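Local coordinates for putative lipoprotein (PDB 4FVS) that is of unknown function but, as a putative exported lipoprotein of the LolA/LolB clan, may bind lipid or another hydrophobic ligand, at residues A[126-130]-A[131-135]; A[151-155]-A[156-160]. One frame throughout, in Å; residues are numbered along the deposited sequence.

Contact 1 of 2, residues A[126-130]-A[131-135]; sequences KIYDK and KNRKN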
loop_
_atom_site.group_PDB
_atom_site.type_symbol
_atom_site.label_atom_id
_atom_site.label_comp_id
_atom_site.label_asym_id
_atom_site.label_seq_id
_atom_site.Cartn_x
_atom_site.Cartn_y
_atom_site.Cartn_z
ATOM N N LYS A 126 4.851 1.155 -13.364
ATOM C CA LYS A 126 6.190 1.478 -13.764
ATOM C C LYS A 126 6.740 2.529 -12.810
ATOM O O LYS A 126 6.113 3.568 -12.569
ATOM C CB LYS A 126 6.251 1.923 -15.206
ATOM C CG LYS A 126 7.592 1.588 -15.819
ATOM C CD LYS A 126 7.695 1.980 -17.238
ATOM C CE LYS A 126 6.740 1.211 -18.110
ATOM N NZ LYS A 126 7.151 -0.170 -18.450
ATOM N N ILE A 127 7.863 2.212 -12.194
ATOM C CA ILE A 127 8.526 3.172 -11.317
ATOM C C ILE A 127 9.644 3.802 -12.175
ATOM O O ILE A 127 10.398 3.080 -12.829
ATOM C CB ILE A 127 8.975 2.532 -9.994
ATOM C CG1 ILE A 127 9.726 3.516 -9.118
ATOM C CG2 ILE A 127 9.742 1.222 -10.187
ATOM C CD1 ILE A 127 9.707 3.112 -7.642
ATOM N N TYR A 128 9.648 5.131 -12.294
ATOM C CA TYR A 128 10.561 5.834 -13.194
ATOM C C TYR A 128 10.987 7.179 -12.640
ATOM O O TYR A 128 10.341 7.698 -11.737
ATOM C CB TYR A 128 9.852 6.054 -14.566
ATOM C CG TYR A 128 8.606 6.925 -14.502
ATOM C CD1 TYR A 128 7.368 6.385 -14.170
ATOM C CD2 TYR A 128 8.671 8.292 -14.756
ATOM C CE1 TYR A 128 6.231 7.187 -14.061
ATOM C CE2 TYR A 128 7.538 9.105 -14.660
ATOM C CZ TYR A 128 6.318 8.550 -14.304
ATOM O OH TYR A 128 5.200 9.355 -14.215
ATOM N N ASP A 129 12.002 7.790 -13.275
ATOM C CA ASP A 129 12.515 9.119 -12.971
ATOM C C ASP A 129 11.780 10.125 -13.870
ATOM O O ASP A 129 11.918 10.068 -15.085
ATOM C CB ASP A 129 14.055 9.124 -13.188
ATOM C CG ASP A 129 14.851 10.408 -12.934
ATOM O OD1 ASP A 129 14.233 11.492 -12.851
ATOM O OD2 ASP A 129 16.104 10.330 -12.880
ATOM N N LYS A 130 10.978 11.025 -13.274
ATOM C CA LYS A 130 10.207 12.085 -13.947
ATOM C C LYS A 130 11.065 12.911 -14.904
ATOM O O LYS A 130 10.574 13.321 -15.967
ATOM C CB LYS A 130 9.567 13.043 -12.910
ATOM C CG LYS A 130 8.275 12.499 -12.276
ATOM C CD LYS A 130 7.655 13.428 -11.221
ATOM C CE LYS A 130 8.110 13.121 -9.806
ATOM N NZ LYS A 130 7.325 13.874 -8.792
ATOM N N LYS A 131 12.351 13.137 -14.530
ATOM C CA LYS A 131 13.328 13.940 -15.276
ATOM C C LYS A 131 14.067 13.111 -16.353
ATOM O O LYS A 131 14.566 13.699 -17.330
ATOM C CB LYS A 131 14.353 14.584 -14.324
ATOM C CG LYS A 131 13.764 15.394 -13.157
ATOM C CD LYS A 131 13.349 16.826 -13.498
ATOM C CE LYS A 131 12.919 17.566 -12.250
ATOM N NZ LYS A 131 12.830 19.043 -12.456
ATOM N N ASN A 132 14.121 11.766 -16.191
ATOM C CA ASN A 132 14.767 10.847 -17.138
ATOM C C ASN A 132 13.974 9.546 -17.195
ATOM O O ASN A 132 14.283 8.592 -16.472
ATOM C CB ASN A 132 16.239 10.595 -16.750
ATOM C CG ASN A 132 16.982 9.655 -17.674
ATOM O OD1 ASN A 132 16.660 9.517 -18.862
ATOM N ND2 ASN A 132 17.978 8.964 -17.130
ATOM N N ARG A 133 12.933 9.516 -18.051
ATOM C CA ARG A 133 12.019 8.378 -18.202
ATOM C C ARG A 133 12.704 7.140 -18.826
ATOM O O ARG A 133 12.092 6.076 -18.831
ATOM C CB ARG A 133 10.783 8.775 -19.016
ATOM C CG ARG A 133 9.772 9.590 -18.199
ATOM C CD ARG A 133 8.610 10.032 -19.068
ATOM N NE ARG A 133 7.495 10.598 -18.311
ATOM C CZ ARG A 133 6.432 9.908 -17.901
ATOM N NH1 ARG A 133 6.347 8.599 -18.134
ATOM N NH2 ARG A 133 5.459 10.515 -17.232
ATOM N N LYS A 134 13.978 7.249 -19.269
ATOM C CA LYS A 134 14.778 6.108 -19.739
ATOM C C LYS A 134 15.159 5.251 -18.518
ATOM O O LYS A 134 15.417 4.052 -18.644
ATOM C CB LYS A 134 16.037 6.561 -20.517
ATOM C CG LYS A 134 16.766 5.402 -21.192
ATOM C CD LYS A 134 17.961 5.820 -21.986
ATOM C CE LYS A 134 18.541 4.628 -22.713
ATOM N NZ LYS A 134 19.789 4.981 -23.452
ATOM N N ASN A 135 15.197 5.886 -17.338
ATOM C CA ASN A 135 15.507 5.225 -16.086
ATOM C C ASN A 135 14.165 4.755 -15.473
ATOM O O ASN A 135 13.423 5.557 -14.889
ATOM C CB ASN A 135 16.318 6.173 -15.174
ATOM C CG ASN A 135 16.760 5.588 -13.850
ATOM O OD1 ASN A 135 16.508 4.412 -13.501
ATOM N ND2 ASN A 135 17.444 6.416 -13.075
#
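Asp-129 holds the turn into Lys-131 with both its carboxylate and its backbone. Its OD1 accepts the amide of Lys-131 (Lys-131 N to Asp-129 OD1 3.0 Å), an Asx turn in which the N-H arrives from above the carboxylate plane. CG lies anti to the backbone N (chi1 -180°), which swings the carboxylate toward the amides that follow. The next one, Asn-132 N, bonds to Asp-129 O (3.0 Å) and adds a weak second bond to Asp-129 OD1 (3.4 Å). A type I turn from Asn-132 to Asn-135 then brings the chain back, and Asp-129 N donates almost straight down the carbonyl of Asn-135 to its O (3.1 Å). Farther out, the guanidinium of Arg-133 lies over one face of the Tyr-128 ring, the planes 26° apart. Tyr-128 CE2 sits over the centre of the guanidinium, 3.5 Å from Arg-133 CZ, and both side chains point the same way. Tyr-128 also touches Asp-97 of strand 96-98 and Thr-99. At this exposed hairpin end the carboxylate thus holds the Lys-131 amide and, weakly, that of Asn-132, whose main acceptor is Asp-129 O, and so probably steadies the turn.

Contact 2 of 2, residues A[151-155]-A[156-160]; sequences SITTP and AGTFD
Thr-154 and Ala-156 meet at the tip of a hairpin, where the amide of Ala-156 donates to the threonine hydroxyl (Ala-156 N to Thr-154 OG1 3.2 Å), an ST turn. OG1 stands between the backbone N and the carbonyl carbon (chi1 77°), turned to the loop, and Ala-156 CB rests against it. The same hydroxyl is bonded to Leu-211 O of strand 205-214. A valine in place of Thr-154 would probably leave the Ala-156 amide without this acceptor and Leu-211 O without its hydroxyl partner. Backbone bonds close the type I turn in both directions, Thr-154 N to Gly-157 O at 2.8 Å and Gly-157 N to Thr-154 O at 3.0 Å. Gly-157 has backbone angles at which a side chain would press on the preceding carbonyl O. Ile-152 and Phe-159 form the next hydrogen-bonded pair. Between these two hydrogen-bonded pairs, on the face with Ser-151, Thr-153 OG1 and Thr-158 OG1 are hydrogen-bonded at 2.8 Å, and either may be the donor; Thr-158 CG2 lies beside Ser-151 OG. On the other face Thr-154 OG1 and Ala-156 CB border the edge of the Phe-159 ring, while Val-194 of strand 192-200 and Leu-211 touch it. The hairpin thus has two chemistries: a polar face of Ser-151, Thr-153, Thr-158 and Asp-160, and an apolar one whose single hydroxyl is engaged at the turn and by Leu-211.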
loop_
_atom_site.group_PDB
_atom_site.type_symbol
_atom_site.label_atom_id
_atom_site.label_comp_id
_atom_site.label_asym_id
_atom_site.label_seq_id
_atom_site.Cartn_x
_atom_site.Cartn_y
_atom_site.Cartn_z
ATOM N N SER A 151 -6.952 -10.005 14.119
ATOM C CA SER A 151 -6.732 -8.825 14.939
ATOM C C SER A 151 -5.246 -8.593 15.081
ATOM O O SER A 151 -4.508 -9.521 15.431
ATOM C CB SER A 151 -7.394 -8.987 16.303
ATOM O OG SER A 151 -7.280 -7.797 17.064
ATOM N N ILE A 152 -4.809 -7.354 14.778
ATOM C CA ILE A 152 -3.410 -6.928 14.813
ATOM C C ILE A 152 -3.267 -5.765 15.773
ATOM O O ILE A 152 -4.060 -4.819 15.730
ATOM C CB ILE A 152 -2.927 -6.563 13.378
ATOM C CG1 ILE A 152 -2.932 -7.784 12.456
ATOM C CG2 ILE A 152 -1.567 -5.848 13.337
ATOM C CD1 ILE A 152 -2.088 -9.024 12.858
ATOM N N THR A 153 -2.240 -5.832 16.630
ATOM C CA THR A 153 -1.936 -4.771 17.583
ATOM C C THR A 153 -0.615 -4.119 17.179
ATOM O O THR A 153 0.383 -4.806 16.961
ATOM C CB THR A 153 -1.918 -5.316 19.024
ATOM O OG1 THR A 153 -3.204 -5.887 19.337
ATOM C CG2 THR A 153 -1.550 -4.255 20.049
ATOM N N THR A 154 -0.641 -2.795 17.022
ATOM C CA THR A 154 0.526 -1.966 16.691
ATOM C C THR A 154 0.600 -0.819 17.724
ATOM O O THR A 154 -0.358 -0.658 18.491
ATOM C CB THR A 154 0.461 -1.421 15.240
ATOM O OG1 THR A 154 -0.466 -0.336 15.181
ATOM C CG2 THR A 154 0.180 -2.484 14.186
ATOM N N PRO A 155 1.647 0.051 17.721
ATOM C CA PRO A 155 1.651 1.189 18.665
ATOM C C PRO A 155 0.466 2.161 18.455
ATOM O O PRO A 155 0.207 2.972 19.341
ATOM C CB PRO A 155 2.986 1.885 18.372
ATOM C CG PRO A 155 3.847 0.828 17.739
ATOM C CD PRO A 155 2.881 0.042 16.897
ATOM N N ALA A 156 -0.267 2.068 17.309
ATOM C CA ALA A 156 -1.429 2.912 16.993
ATOM C C ALA A 156 -2.737 2.365 17.613
ATOM O O ALA A 156 -3.713 3.109 17.746
ATOM C CB ALA A 156 -1.589 3.051 15.498
ATOM N N GLY A 157 -2.729 1.095 18.001
ATOM C CA GLY A 157 -3.866 0.427 18.623
ATOM C C GLY A 157 -4.069 -0.983 18.126
ATOM O O GLY A 157 -3.139 -1.582 17.572
ATOM N N THR A 158 -5.290 -1.523 18.322
ATOM C CA THR A 158 -5.661 -2.882 17.886
ATOM C C THR A 158 -6.753 -2.761 16.803
ATOM O O THR A 158 -7.717 -2.002 16.965
ATOM C CB THR A 158 -6.062 -3.733 19.085
ATOM O OG1 THR A 158 -4.956 -3.739 19.996
ATOM C CG2 THR A 158 -6.414 -5.163 18.702
ATOM N N PHE A 159 -6.554 -3.472 15.675
ATOM C CA PHE A 159 -7.436 -3.375 14.518
ATOM C C PHE A 159 -7.819 -4.731 13.939
ATOM O O PHE A 159 -6.956 -5.617 13.844
ATOM C CB PHE A 159 -6.740 -2.558 13.402
ATOM C CG PHE A 159 -6.101 -1.251 13.823
ATOM C CD1 PHE A 159 -4.797 -1.219 14.311
ATOM C CD2 PHE A 159 -6.806 -0.051 13.737
ATOM C CE1 PHE A 159 -4.222 -0.019 14.735
ATOM C CE2 PHE A 159 -6.222 1.156 14.151
ATOM C CZ PHE A 159 -4.934 1.161 14.644
ATOM N N ASP A 160 -9.112 -4.887 13.544
ATOM C CA ASP A 160 -9.570 -6.116 12.883
ATOM C C ASP A 160 -9.234 -5.940 11.431
ATOM O O ASP A 160 -9.669 -4.973 10.807
ATOM C CB ASP A 160 -11.063 -6.429 13.129
ATOM C CG ASP A 160 -11.483 -7.893 12.937
ATOM O OD1 ASP A 160 -10.664 -8.804 13.233
ATOM O OD2 ASP A 160 -12.665 -8.132 12.632
#

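Overall arrangement
Strand 132-154 joins the two contacts: contact 1 is the turn that leads into it from strand 123-129, and contact 2 is the turn that takes it on to strand 157-171. They therefore follow in series along the chain, as successive hairpins of an antiparallel meander. Their centres are about 37 Å apart and their nearest atoms about 24 Å, on opposite sides of the chain's centre, so neither touches the other. The long strand, interrupted by a bulge or short loop, runs across the molecule between them. All four segments belong to the DUF3108-like family region, and both are surface turns at the two ends of strand 132-154 in the curved, mostly beta fold, consistent with its LolA/LolB-like architecture.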